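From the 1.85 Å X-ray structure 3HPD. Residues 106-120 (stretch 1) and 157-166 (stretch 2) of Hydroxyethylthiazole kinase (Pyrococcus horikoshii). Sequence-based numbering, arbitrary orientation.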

# COMPACT_ATOMS: atom_id res chain seq x y z
N SER A 106 -8.32 -22.04 -2.32
CA SER A 106 -6.99 -22.54 -2.64
C SER A 106 -7.09 -23.90 -3.34
O SER A 106 -6.43 -24.13 -4.36
CB SER A 106 -6.14 -22.68 -1.37
OG SER A 106 -5.92 -21.41 -0.78
N LEU A 107 -7.91 -24.79 -2.80
CA LEU A 107 -8.07 -26.12 -3.38
C LEU A 107 -8.72 -26.05 -4.76
O LEU A 107 -8.42 -26.87 -5.64
CB LEU A 107 -8.90 -27.01 -2.45
CG LEU A 107 -8.22 -27.35 -1.12
CD1 LEU A 107 -9.15 -28.19 -0.25
CD2 LEU A 107 -6.91 -28.08 -1.39
N GLU A 108 -9.61 -25.08 -4.94
CA GLU A 108 -10.30 -24.89 -6.21
C GLU A 108 -9.29 -24.53 -7.30
O GLU A 108 -9.35 -25.03 -8.42
CB GLU A 108 -11.33 -23.77 -6.06
CG GLU A 108 -12.30 -23.63 -7.21
CD GLU A 108 -13.35 -22.56 -6.95
OE1 GLU A 108 -13.50 -22.16 -5.77
OE2 GLU A 108 -14.01 -22.13 -7.91
N ILE A 109 -8.36 -23.65 -6.96
CA ILE A 109 -7.32 -23.22 -7.89
C ILE A 109 -6.35 -24.38 -8.14
O ILE A 109 -5.93 -24.63 -9.27
CB ILE A 109 -6.57 -22.00 -7.33
CG1 ILE A 109 -7.52 -20.79 -7.31
CG2 ILE A 109 -5.32 -21.71 -8.15
CD1 ILE A 109 -6.97 -19.57 -6.60
N LEU A 110 -5.99 -25.08 -7.07
CA LEU A 110 -5.07 -26.21 -7.17
C LEU A 110 -5.66 -27.34 -8.02
O LEU A 110 -4.94 -28.05 -8.71
CB LEU A 110 -4.72 -26.74 -5.78
CG LEU A 110 -3.72 -25.89 -4.99
CD1 LEU A 110 -3.75 -26.26 -3.51
CD2 LEU A 110 -2.33 -26.08 -5.58
N SER A 111 -6.98 -27.49 -7.96
CA SER A 111 -7.66 -28.53 -8.73
C SER A 111 -7.50 -28.26 -10.22
O SER A 111 -7.35 -29.19 -11.01
CB SER A 111 -9.14 -28.58 -8.37
OG SER A 111 -9.77 -29.67 -9.02
N ARG A 112 -7.54 -26.99 -10.60
CA ARG A 112 -7.38 -26.63 -12.00
C ARG A 112 -5.92 -26.76 -12.40
O ARG A 112 -5.61 -27.05 -13.55
CB ARG A 112 -7.91 -25.22 -12.23
CG ARG A 112 -9.43 -25.16 -12.08
CD ARG A 112 -9.97 -23.75 -12.15
NE ARG A 112 -11.44 -23.74 -12.19
CZ ARG A 112 -12.22 -24.18 -11.21
NH1 ARG A 112 -11.70 -24.67 -10.09
NH2 ARG A 112 -13.54 -24.11 -11.34
N GLY A 113 -5.02 -26.55 -11.44
CA GLY A 113 -3.60 -26.70 -11.72
C GLY A 113 -2.74 -25.46 -11.67
O GLY A 113 -3.02 -24.46 -12.33
N VAL A 114 -1.68 -25.52 -10.87
CA VAL A 114 -0.72 -24.43 -10.74
C VAL A 114 0.66 -25.02 -10.94
O VAL A 114 0.83 -26.24 -10.92
CB VAL A 114 -0.79 -23.75 -9.34
CG1 VAL A 114 -2.21 -23.31 -9.04
CG2 VAL A 114 -0.28 -24.71 -8.27
N ASP A 115 1.66 -24.17 -11.14
CA ASP A 115 3.02 -24.62 -11.36
C ASP A 115 3.86 -24.59 -10.10
O ASP A 115 4.83 -25.33 -9.97
CB ASP A 115 3.65 -23.79 -12.47
CG ASP A 115 2.95 -23.99 -13.80
OD1 ASP A 115 3.24 -25.01 -14.46
OD2 ASP A 115 2.09 -23.15 -14.16
N VAL A 116 3.49 -23.71 -9.18
CA VAL A 116 4.19 -23.58 -7.90
C VAL A 116 3.18 -23.24 -6.81
O VAL A 116 2.34 -22.35 -6.99
CB VAL A 116 5.26 -22.46 -7.92
CG1 VAL A 116 5.85 -22.27 -6.52
CG2 VAL A 116 6.38 -22.82 -8.90
N LEU A 117 3.25 -23.96 -5.70
CA LEU A 117 2.39 -23.71 -4.54
C LEU A 117 3.40 -23.36 -3.45
O LEU A 117 4.29 -24.14 -3.14
CB LEU A 117 1.60 -24.97 -4.14
CG LEU A 117 0.82 -24.87 -2.82
CD1 LEU A 117 -0.24 -23.78 -2.92
CD2 LEU A 117 0.17 -26.21 -2.50
N LYS A 118 3.25 -22.18 -2.87
CA LYS A 118 4.16 -21.73 -1.84
C LYS A 118 3.49 -21.20 -0.58
O LYS A 118 2.77 -20.24 -0.63
CB LYS A 118 5.04 -20.59 -2.33
CG LYS A 118 6.01 -20.23 -1.23
CD LYS A 118 6.43 -18.75 -1.09
CE LYS A 118 5.25 -17.77 -0.70
NZ LYS A 118 4.40 -18.11 0.51
N GLY A 119 3.76 -21.81 0.56
CA GLY A 119 3.17 -21.35 1.80
C GLY A 119 3.91 -21.84 3.02
O GLY A 119 4.90 -22.56 2.88
N ASN A 120 3.45 -21.46 4.21
CA ASN A 120 4.12 -21.93 5.42
C ASN A 120 3.59 -23.31 5.81
O ASN A 120 2.69 -23.84 5.16
CB ASN A 120 3.95 -20.94 6.58
CG ASN A 120 2.50 -20.73 6.97
OD1 ASN A 120 1.70 -21.66 6.98
ND2 ASN A 120 2.16 -19.49 7.30
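Stretch 2, residues 157-166: EFNTTVAVTG

Packing of residues 157-166 against residues 106-120 of hydroxyethylthiazole kinase, followed along the first stretch. Stretch 2 leaves a helix at Phe158, turns through Asn159 (phi/psi 46/55) and extends from Thr161 as a strand beside the strand that begins at Val116. The two strands run parallel, their axes crossing at -17° and approaching to 4.6 Å; together the stretches bury 668 Å².

The helix through Arg112 meets the second stretch through the ring of Phe158 (chi1 m, -60°). Leu107 CD2 lies 3.9 Å from Phe158 CE1, reaching the ring obliquely. One turn on, Leu110 points its CA-to-CB bond toward stretch 2 and sets CD1 over one face of the ring, 3.9 Å from the centroid and 11° off the normal, a CH-pi contact. Ser111 points away. Gly113 ends the helix with positive phi (113°), where a CB would be jammed against the carbonyl O of the preceding residue.

Water 1 lies between the two stretches, 2.9 Å from Leu110 O, 3.2 Å from Val114 N and 2.9 Å from Phe158 O, so it ties the helix end and the following loop to the start of stretch 2. Thr160 OG1 sits 2.9 Å from both Val114 O and Asp115 O, placing its hydroxyl at the entrance to the paired strands. Pairing starts with a weak bond from Thr161 N to Asp115 O (3.4 Å).

Val116 is level with Thr161 (CA-CA 4.8 Å), and its CA lies 3.3 Å from Thr161 O in a CA-H...O contact. Leu117, level with Val162 (CA-CA 4.8 Å), carries the ladder through both its N and its O: Leu117 N donates to Thr161 O (2.9 Å) and Leu117 O accepts from Ala163 N (2.9 Å). Its side chain (t, p) joins the hydrophobic cluster, with CD2 4.0 Å from Phe158 CD2 and CB 4.0 Å from Val162 CG2. Lys118 faces the other side of the sheet, as do Val116, Thr161 and Ala163; Lys118 CG is 4.1 Å from Ala163 CB and 4.0 Å from Thr165 CG2. Water 3 bridges Lys118 NZ (2.7 Å) and Thr165 OG1 (2.8 Å).

Gly119 continues the ladder opposite Val164: Gly119 N donates to Ala163 O (3.1 Å) and Gly119 O accepts from Thr165 N (2.9 Å). At Asn120 the CA is 3.6 Å from Thr165 OG1, while the Asn120 side chain caps the helix that follows.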

# COMPACT_ATOMS: atom_id res chain seq x y z
N GLU A 157 0.57 -34.82 -4.28
CA GLU A 157 -0.87 -34.68 -4.16
C GLU A 157 -1.43 -33.68 -5.17
O GLU A 157 -2.41 -33.97 -5.86
CB GLU A 157 -1.23 -34.21 -2.74
CG GLU A 157 -2.72 -34.03 -2.50
CD GLU A 157 -3.47 -35.35 -2.54
OE1 GLU A 157 -3.10 -36.27 -1.78
OE2 GLU A 157 -4.44 -35.46 -3.33
N PHE A 158 -0.79 -32.52 -5.28
CA PHE A 158 -1.24 -31.48 -6.19
C PHE A 158 -0.52 -31.44 -7.54
O PHE A 158 -0.73 -30.52 -8.33
CB PHE A 158 -1.14 -30.12 -5.50
CG PHE A 158 -1.96 -30.03 -4.25
CD1 PHE A 158 -3.35 -30.14 -4.30
CD2 PHE A 158 -1.35 -29.88 -3.00
CE1 PHE A 158 -4.12 -30.11 -3.14
CE2 PHE A 158 -2.11 -29.85 -1.84
CZ PHE A 158 -3.50 -29.96 -1.91
N ASN A 159 0.30 -32.45 -7.80
CA ASN A 159 1.05 -32.55 -9.05
C ASN A 159 1.70 -31.23 -9.44
O ASN A 159 1.50 -30.73 -10.55
CB ASN A 159 0.12 -33.03 -10.17
CG ASN A 159 0.87 -33.33 -11.46
OD1 ASN A 159 1.94 -33.94 -11.43
ND2 ASN A 159 0.30 -32.92 -12.58
N THR A 160 2.49 -30.67 -8.54
CA THR A 160 3.15 -29.40 -8.80
C THR A 160 4.38 -29.28 -7.91
O THR A 160 4.70 -30.20 -7.16
CB THR A 160 2.18 -28.23 -8.47
OG1 THR A 160 2.74 -26.99 -8.92
CG2 THR A 160 1.92 -28.15 -6.97
N THR A 161 5.07 -28.15 -8.01
CA THR A 161 6.24 -27.91 -7.18
C THR A 161 5.70 -27.19 -5.95
O THR A 161 4.92 -26.24 -6.07
CB THR A 161 7.28 -27.03 -7.89
OG1 THR A 161 7.99 -27.81 -8.85
CG2 THR A 161 8.27 -26.43 -6.89
N VAL A 162 6.10 -27.66 -4.77
CA VAL A 162 5.63 -27.06 -3.54
C VAL A 162 6.79 -26.60 -2.68
O VAL A 162 7.84 -27.24 -2.64
CB VAL A 162 4.78 -28.06 -2.71
CG1 VAL A 162 4.42 -27.45 -1.36
CG2 VAL A 162 3.53 -28.44 -3.49
N ALA A 163 6.59 -25.48 -2.01
CA ALA A 163 7.59 -24.95 -1.10
C ALA A 163 6.90 -24.71 0.23
O ALA A 163 5.86 -24.06 0.29
CB ALA A 163 8.17 -23.65 -1.64
N VAL A 164 7.47 -25.28 1.29
CA VAL A 164 6.96 -25.08 2.63
C VAL A 164 8.05 -24.21 3.26
O VAL A 164 9.16 -24.67 3.52
CB VAL A 164 6.83 -26.41 3.42
CG1 VAL A 164 6.43 -26.11 4.85
CG2 VAL A 164 5.79 -27.30 2.76
N THR A 165 7.72 -22.95 3.47
CA THR A 165 8.68 -22.00 4.03
C THR A 165 8.79 -22.07 5.55
O THR A 165 7.84 -22.44 6.24
CB THR A 165 8.32 -20.57 3.60
OG1 THR A 165 7.01 -20.24 4.09
CG2 THR A 165 8.30 -20.47 2.08
N GLY A 166 9.96 -21.70 6.06
CA GLY A 166 10.20 -21.70 7.50
C GLY A 166 11.65 -21.34 7.77
O GLY A 166 12.33 -20.83 6.87
O HOH W 1 -2.00 -27.97 -8.85
O HOH W 2 -0.37 -29.03 -11.50
O HOH W 3 5.45 -18.23 3.01